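MRNA-binding protein PUF3 (Saccharomyces cerevisiae, PDB 3K49) binds recognition sites in the 3' UTRs of mRNAs encoding mitochondrial proteins, such as COX17, and promotes COX17 mRNA deadenylation and decay. Local coordinates at residues Lys280-Lys292 / Leu320-Ile332. Residues are numbered along the deposited sequence; the frame is centred on the assembly and turned at random.
Sequences KDLIISKILPRDK and LVNVSEGEGKKLI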
ATOM      1  N   LYS A 280      -0.032  25.835  -2.709  1.00 56.96           N
ATOM      2  CA  LYS A 280      -0.753  25.867  -1.441  1.00 65.38           C
ATOM      3  C   LYS A 280      -1.582  27.140  -1.295  1.00 65.75           C
ATOM      4  O   LYS A 280      -2.733  27.105  -0.847  1.00 62.49           O
ATOM      5  CB  LYS A 280       0.233  25.743  -0.280  1.00 62.65           C
ATOM      6  CG  LYS A 280      -0.402  25.823   1.096  1.00 67.45           C
ATOM      7  CD  LYS A 280       0.647  25.550   2.173  1.00 78.69           C
ATOM      8  CE  LYS A 280       1.583  24.413   1.757  1.00 73.25           C
ATOM      9  NZ  LYS A 280       2.519  24.011   2.851  1.00 83.05           N
ATOM     10  N   ASP A 281      -0.988  28.266  -1.677  1.00 62.60           N
ATOM     11  CA  ASP A 281      -1.669  29.547  -1.572  1.00 63.10           C
ATOM     12  C   ASP A 281      -2.816  29.592  -2.571  1.00 65.09           C
ATOM     13  O   ASP A 281      -3.876  30.162  -2.302  1.00 67.80           O
ATOM     14  CB  ASP A 281      -0.684  30.698  -1.799  1.00 68.64           C
ATOM     15  CG  ASP A 281       0.336  30.826  -0.669  1.00 82.50           C
ATOM     16  OD1 ASP A 281      -0.078  30.922   0.509  1.00 82.76           O
ATOM     17  OD2 ASP A 281       1.554  30.832  -0.957  1.00 92.45           O
ATOM     18  N   LEU A 282      -2.597  28.968  -3.724  1.00 62.41           N
ATOM     19  CA  LEU A 282      -3.641  28.821  -4.730  1.00 59.81           C
ATOM     20  C   LEU A 282      -4.896  28.163  -4.158  1.00 59.12           C
ATOM     21  O   LEU A 282      -6.015  28.539  -4.497  1.00 74.12           O
ATOM     22  CB  LEU A 282      -3.118  28.004  -5.906  1.00 61.82           C
ATOM     23  CG  LEU A 282      -4.098  27.911  -7.065  1.00 58.61           C
ATOM     24  CD1 LEU A 282      -4.711  29.270  -7.280  1.00 53.27           C
ATOM     25  CD2 LEU A 282      -3.394  27.410  -8.319  1.00 68.02           C
ATOM     26  N   ILE A 283      -4.708  27.175  -3.292  1.00 51.28           N
ATOM     27  CA  ILE A 283      -5.833  26.458  -2.715  1.00 55.56           C
ATOM     28  C   ILE A 283      -6.458  27.229  -1.560  1.00 54.02           C
ATOM     29  O   ILE A 283      -7.680  27.269  -1.416  1.00 51.46           O
ATOM     30  CB  ILE A 283      -5.400  25.064  -2.217  1.00 49.58           C
ATOM     31  CG1 ILE A 283      -4.939  24.198  -3.390  1.00 45.57           C
ATOM     32  CG2 ILE A 283      -6.524  24.392  -1.433  1.00 46.42           C
ATOM     33  CD1 ILE A 283      -4.254  22.925  -2.953  1.00 53.30           C
ATOM     34  N   ILE A 284      -5.616  27.827  -0.727  1.00 56.75           N
ATOM     35  CA  ILE A 284      -6.088  28.501   0.476  1.00 59.39           C
ATOM     36  C   ILE A 284      -6.792  29.811   0.131  1.00 61.91           C
ATOM     37  O   ILE A 284      -7.694  30.252   0.843  1.00 66.05           O
ATOM     38  CB  ILE A 284      -4.931  28.750   1.451  1.00 62.18           C
ATOM     39  CG1 ILE A 284      -4.247  27.422   1.781  1.00 68.75           C
ATOM     40  CG2 ILE A 284      -5.434  29.441   2.714  1.00 67.15           C
ATOM     41  CD1 ILE A 284      -3.066  27.538   2.704  1.00 71.26           C
ATOM     42  N   SER A 285      -6.388  30.417  -0.980  1.00 52.19           N
ATOM     43  CA  SER A 285      -7.000  31.658  -1.443  1.00 60.54           C
ATOM     44  C   SER A 285      -8.455  31.457  -1.861  1.00 66.85           C
ATOM     45  O   SER A 285      -9.146  32.411  -2.224  1.00 71.58           O
ATOM     46  CB  SER A 285      -6.196  32.252  -2.604  1.00 65.00           C
ATOM     47  OG  SER A 285      -6.313  31.458  -3.770  1.00 64.36           O
ATOM     48  N   LYS A 286      -8.918  30.213  -1.807  1.00 60.01           N
ATOM     49  CA  LYS A 286     -10.296  29.892  -2.149  1.00 61.07           C
ATOM     50  C   LYS A 286     -11.174  29.924  -0.905  1.00 70.25           C
ATOM     51  O   LYS A 286     -12.394  30.071  -0.994  1.00 70.41           O
ATOM     52  CB  LYS A 286     -10.375  28.511  -2.808  1.00 61.65           C
ATOM     53  CG  LYS A 286      -9.548  28.381  -4.076  1.00 61.64           C
ATOM     54  CD  LYS A 286     -10.145  29.201  -5.207  1.00 67.46           C
ATOM     55  CE  LYS A 286      -9.352  29.028  -6.493  1.00 71.89           C
ATOM     56  NZ  LYS A 286     -10.103  29.553  -7.669  1.00 69.39           N
ATOM     57  N   ILE A 287     -10.544  29.797   0.258  1.00 71.11           N
ATOM     58  CA  ILE A 287     -11.275  29.653   1.509  1.00 73.80           C
ATOM     59  C   ILE A 287     -11.051  30.833   2.441  1.00 68.67           C
ATOM     60  O   ILE A 287     -11.874  31.109   3.312  1.00 72.74           O
ATOM     61  CB  ILE A 287     -10.858  28.366   2.239  1.00 82.37           C
ATOM     62  CG1 ILE A 287     -10.970  27.167   1.302  1.00 73.85           C
ATOM     63  CG2 ILE A 287     -11.716  28.144   3.475  1.00 85.12           C
ATOM     64  CD1 ILE A 287     -10.624  25.865   1.975  1.00 84.06           C
ATOM     65  N   LEU A 288      -9.932  31.521   2.258  1.00 73.38           N
ATOM     66  CA  LEU A 288      -9.571  32.648   3.113  1.00 79.86           C
ATOM     67  C   LEU A 288     -10.568  33.797   3.055  1.00 85.29           C
ATOM     68  O   LEU A 288     -10.875  34.301   1.971  1.00 87.66           O
ATOM     69  CB  LEU A 288      -8.181  33.161   2.753  1.00 74.19           C
ATOM     70  CG  LEU A 288      -7.057  32.598   3.614  1.00 78.57           C
ATOM     71  CD1 LEU A 288      -5.798  33.401   3.386  1.00 78.54           C
ATOM     72  CD2 LEU A 288      -7.464  32.633   5.079  1.00 73.31           C
ATOM     73  N   PRO A 289     -11.085  34.206   4.229  1.00 90.39           N
ATOM     74  CA  PRO A 289     -11.898  35.422   4.367  1.00 97.89           C
ATOM     75  C   PRO A 289     -11.098  36.648   3.924  1.00 98.61           C
ATOM     76  O   PRO A 289      -9.929  36.791   4.286  1.00100.49           O
ATOM     77  CB  PRO A 289     -12.181  35.477   5.876  1.00 96.53           C
ATOM     78  CG  PRO A 289     -11.139  34.556   6.497  1.00 89.92           C
ATOM     79  CD  PRO A 289     -11.013  33.465   5.499  1.00 88.74           C
ATOM     80  N   ARG A 290     -11.724  37.524   3.150  1.00100.80           N
ATOM     81  CA  ARG A 290     -10.997  38.604   2.484  1.00106.80           C
ATOM     82  C   ARG A 290     -10.165  39.490   3.420  1.00108.92           C
ATOM     83  O   ARG A 290      -9.098  39.974   3.034  1.00106.26           O
ATOM     84  CB  ARG A 290     -11.951  39.437   1.619  1.00111.74           C
ATOM     85  CG  ARG A 290     -12.629  38.610   0.526  1.00115.47           C
ATOM     86  CD  ARG A 290     -13.608  39.417  -0.309  1.00114.06           C
ATOM     87  NE  ARG A 290     -14.334  38.557  -1.239  1.00132.04           N
ATOM     88  CZ  ARG A 290     -15.302  38.969  -2.053  1.00134.10           C
ATOM     89  NH1 ARG A 290     -15.671  40.243  -2.063  1.00126.82           N
ATOM     90  NH2 ARG A 290     -15.902  38.104  -2.861  1.00127.82           N
ATOM     91  N   ASP A 291     -10.639  39.680   4.649  1.00106.08           N
ATOM     92  CA  ASP A 291      -9.976  40.588   5.584  1.00103.20           C
ATOM     93  C   ASP A 291     -10.334  40.294   7.038  1.00 97.13           C
ATOM     94  O   ASP A 291     -11.131  39.403   7.319  1.00100.92           O
ATOM     95  CB  ASP A 291     -10.340  42.036   5.250  1.00110.49           C
ATOM     96  CG  ASP A 291     -11.843  42.274   5.258  1.00106.76           C
ATOM     97  OD1 ASP A 291     -12.526  41.718   6.143  1.00101.74           O
ATOM     98  OD2 ASP A 291     -12.343  43.012   4.381  1.00111.36           O
ATOM     99  N   LYS A 292      -9.750  41.067   7.951  1.00 92.97           N
ATOM    100  CA  LYS A 292      -9.983  40.904   9.385  1.00 90.43           C
ATOM    101  C   LYS A 292     -11.459  41.016   9.745  1.00 92.22           C
ATOM    102  O   LYS A 292     -11.896  40.523  10.783  1.00 93.54           O
ATOM    103  CB  LYS A 292      -9.193  41.949  10.176  1.00 94.06           C
ATOM    104  CG  LYS A 292      -7.685  41.948   9.939  1.00 99.77           C
ATOM    105  CD  LYS A 292      -7.005  40.764  10.622  1.00114.94           C
ATOM    106  CE  LYS A 292      -5.495  40.965  10.750  1.00109.08           C
ATOM    107  NZ  LYS A 292      -5.138  41.930  11.833  1.00 99.63           N
ATOM    108  N   LEU A 320      -5.371  23.007   7.620  1.00 71.74           N
ATOM    109  CA  LEU A 320      -4.997  24.352   7.185  1.00 69.59           C
ATOM    110  C   LEU A 320      -4.374  25.157   8.314  1.00 69.95           C
ATOM    111  O   LEU A 320      -3.394  25.874   8.117  1.00 71.21           O
ATOM    112  CB  LEU A 320      -6.202  25.098   6.623  1.00 70.91           C
ATOM    113  CG  LEU A 320      -6.473  24.903   5.132  1.00 77.92           C
ATOM    114  CD1 LEU A 320      -7.666  25.747   4.693  1.00 74.63           C
ATOM    115  CD2 LEU A 320      -5.235  25.239   4.308  1.00 68.69           C
ATOM    116  N   VAL A 321      -4.962  25.044   9.496  1.00 69.29           N
ATOM    117  CA  VAL A 321      -4.425  25.690  10.682  1.00 70.66           C
ATOM    118  C   VAL A 321      -2.919  25.437  10.803  1.00 83.64           C
ATOM    119  O   VAL A 321      -2.140  26.369  11.006  1.00 81.97           O
ATOM    120  CB  VAL A 321      -5.143  25.189  11.951  1.00 74.90           C
ATOM    121  CG1 VAL A 321      -4.427  25.674  13.212  1.00 68.26           C
ATOM    122  CG2 VAL A 321      -6.595  25.622  11.940  1.00 52.88           C
ATOM    123  N   ASN A 322      -2.520  24.174  10.651  1.00 78.39           N
ATOM    124  CA  ASN A 322      -1.123  23.762  10.776  1.00 70.96           C
ATOM    125  C   ASN A 322      -0.195  24.247   9.666  1.00 80.79           C
ATOM    126  O   ASN A 322       0.892  24.751   9.934  1.00 92.39           O
ATOM    127  CB  ASN A 322      -1.045  22.243  10.857  1.00 78.08           C
ATOM    128  CG  ASN A 322      -1.768  21.692  12.066  1.00 87.67           C
ATOM    129  OD1 ASN A 322      -1.911  22.383  13.079  1.00 92.21           O
ATOM    130  ND2 ASN A 322      -2.227  20.443  11.971  1.00 75.75           N
ATOM    131  N   VAL A 323      -0.625  24.084   8.421  1.00 76.00           N
ATOM    132  CA  VAL A 323       0.221  24.383   7.273  1.00 75.08           C
ATOM    133  C   VAL A 323       0.136  25.850   6.852  1.00 86.17           C
ATOM    134  O   VAL A 323       0.720  26.254   5.845  1.00 82.61           O
ATOM    135  CB  VAL A 323      -0.158  23.496   6.071  1.00 79.86           C
ATOM    136  CG1 VAL A 323       0.137  22.036   6.375  1.00 69.66           C
ATOM    137  CG2 VAL A 323      -1.634  23.676   5.723  1.00 77.26           C
ATOM    138  N   SER A 324      -0.590  26.645   7.628  1.00 85.33           N
ATOM    139  CA  SER A 324      -0.829  28.038   7.271  1.00 84.77           C
ATOM    140  C   SER A 324       0.305  29.004   7.631  1.00 92.29           C
ATOM    141  O   SER A 324       0.839  28.986   8.742  1.00 90.69           O
ATOM    142  CB  SER A 324      -2.136  28.518   7.891  1.00 83.78           C
ATOM    143  OG  SER A 324      -3.239  28.159   7.084  1.00 86.38           O
ATOM    144  N   GLU A 325       0.650  29.855   6.670  1.00100.59           N
ATOM    145  CA  GLU A 325       1.622  30.926   6.861  1.00111.63           C
ATOM    146  C   GLU A 325       0.999  32.101   7.622  1.00112.24           C
ATOM    147  O   GLU A 325      -0.220  32.273   7.628  1.00108.75           O
ATOM    148  CB  GLU A 325       2.141  31.391   5.499  1.00114.43           C
ATOM    149  CG  GLU A 325       2.697  32.799   5.472  1.00112.20           C
ATOM    150  CD  GLU A 325       2.536  33.438   4.111  1.00122.87           C
ATOM    151  OE1 GLU A 325       1.877  32.816   3.247  1.00112.13           O
ATOM    152  OE2 GLU A 325       3.060  34.557   3.910  1.00122.31           O
ATOM    153  N   GLY A 326       1.848  32.912   8.248  1.00112.75           N
ATOM    154  CA  GLY A 326       1.417  33.975   9.141  1.00112.31           C
ATOM    155  C   GLY A 326       0.237  34.838   8.727  1.00102.88           C
ATOM    156  O   GLY A 326      -0.617  35.168   9.553  1.00 96.53           O
ATOM    157  N   GLU A 327       0.184  35.217   7.456  1.00103.67           N
ATOM    158  CA  GLU A 327      -0.838  36.159   7.011  1.00106.67           C
ATOM    159  C   GLU A 327      -2.200  35.506   6.754  1.00111.57           C
ATOM    160  O   GLU A 327      -3.245  36.110   7.006  1.00110.76           O
ATOM    161  CB  GLU A 327      -0.365  36.943   5.784  1.00109.20           C
ATOM    162  CG  GLU A 327      -1.315  38.065   5.396  1.00114.35           C
ATOM    163  CD  GLU A 327      -1.757  38.891   6.595  1.00118.49           C
ATOM    164  OE1 GLU A 327      -0.958  39.729   7.075  1.00120.98           O
ATOM    165  OE2 GLU A 327      -2.905  38.699   7.056  1.00110.30           O
ATOM    166  N   GLY A 328      -2.185  34.276   6.252  1.00103.35           N
ATOM    167  CA  GLY A 328      -3.415  33.531   6.053  1.00 92.28           C
ATOM    168  C   GLY A 328      -3.844  32.849   7.338  1.00 88.86           C
ATOM    169  O   GLY A 328      -4.995  32.953   7.757  1.00 78.55           O
ATOM    170  N   LYS A 329      -2.896  32.151   7.957  1.00 94.48           N
ATOM    171  CA  LYS A 329      -3.093  31.526   9.260  1.00 91.54           C
ATOM    172  C   LYS A 329      -3.811  32.482  10.199  1.00 92.11           C
ATOM    173  O   LYS A 329      -4.700  32.084  10.952  1.00 85.05           O
ATOM    174  CB  LYS A 329      -1.738  31.131   9.862  1.00 91.98           C
ATOM    175  CG  LYS A 329      -1.813  30.155  11.031  1.00 94.58           C
ATOM    176  CD  LYS A 329      -0.425  29.658  11.424  1.00 88.61           C
ATOM    177  CE  LYS A 329      -0.498  28.590  12.508  1.00 88.99           C
ATOM    178  NZ  LYS A 329       0.845  28.057  12.888  1.00 91.29           N
ATOM    179  N   LYS A 330      -3.413  33.749  10.142  1.00 95.57           N
ATOM    180  CA  LYS A 330      -4.008  34.795  10.962  1.00 96.52           C
ATOM    181  C   LYS A 330      -5.528  34.806  10.808  1.00 92.38           C
ATOM    182  O   LYS A 330      -6.269  34.713  11.793  1.00 84.82           O
ATOM    183  CB  LYS A 330      -3.425  36.155  10.565  1.00102.80           C
ATOM    184  CG  LYS A 330      -3.663  37.273  11.573  1.00108.31           C
ATOM    185  CD  LYS A 330      -2.774  38.483  11.280  1.00110.19           C
ATOM    186  CE  LYS A 330      -2.798  39.498  12.419  1.00109.29           C
ATOM    187  NZ  LYS A 330      -1.750  40.553  12.268  1.00101.11           N
ATOM    188  N   LEU A 331      -5.982  34.905   9.562  1.00 88.96           N
ATOM    189  CA  LEU A 331      -7.407  35.030   9.263  1.00 90.95           C
ATOM    190  C   LEU A 331      -8.185  33.752   9.569  1.00 89.04           C
ATOM    191  O   LEU A 331      -9.354  33.801   9.954  1.00 85.35           O
ATOM    192  CB  LEU A 331      -7.607  35.423   7.797  1.00 92.99           C
ATOM    193  CG  LEU A 331      -6.577  36.408   7.234  1.00100.74           C
ATOM    194  CD1 LEU A 331      -6.900  36.759   5.785  1.00 96.57           C
ATOM    195  CD2 LEU A 331      -6.485  37.666   8.090  1.00 98.74           C
ATOM    196  N   ILE A 332      -7.531  32.608   9.401  1.00 86.82           N
ATOM    197  CA  ILE A 332      -8.184  31.323   9.599  1.00 80.72           C
ATOM    198  C   ILE A 332      -8.530  31.100  11.067  1.00 81.90           C
ATOM    199  O   ILE A 332      -9.623  30.631  11.402  1.00 76.66           O
ATOM    200  CB  ILE A 332      -7.308  30.164   9.068  1.00 83.12           C
ATOM    201  CG1 ILE A 332      -7.209  30.244   7.542  1.00 75.62           C
ATOM    202  CG2 ILE A 332      -7.867  28.813   9.512  1.00 72.94           C
ATOM    203  CD1 ILE A 332      -6.293  29.227   6.919  1.00 82.80           C
TER
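Ile284 and Leu320 bring the two backbones to a CA to CA distance of 8.0 Å where the end of helix 277-284 passes helix 313-323, and the chain then runs on past the start of helix 326-345. Here the end of Pumilio repeat 7 and the linker after it pack on repeat 8 in the helical Pumilio homology domain, about 10 Å at the nearest atom from the bound RNA. No hydrogen bond crosses; apolar side chains supply most of the contact. With CG1 beside its own backbone N (chi1 -56°), Ile284 slides along Leu320 in the opposite direction, CG1 reaching Leu320 CD2 at 3.5 Å, while its CG2 branch faces Ile332. Ile287 takes Leu320 CD1, which divides the two methyls between two isoleucines; Ile287 also packs on helix 303-308. Leu288 forks over the first turns of helix 326-345: its CD1 rests on Gly328 CA at 3.6 Å, where the bare backbone admits so close an approach, and its CD2 meets Ile332 CG1. Leu331, the residue most covered here, sets CB against the rigid ring of Pro289 and CD1 3.4 Å from Pro289 O. Ser324 OG, just beyond helix 313-323, makes a rather short hydrogen bond to Leu320 O from above the carbonyl plane. Lys280, bent at chi3, brings its CD 3.7 Å from Val323 O. Charged side chains suit the exposed margins. Asp281 OD1 and Glu325 OE1 stand 3.9 Å apart, like charges that solvent probably screens, their carboxylate planes 64° apart. At the other margin, long Lys292, bent at chi2 and chi4, meets extended Lys330 through methylenes, CE to CE; exposure probably makes tolerable the 3.7 Å between Lys292 NZ and Lys330 NZ.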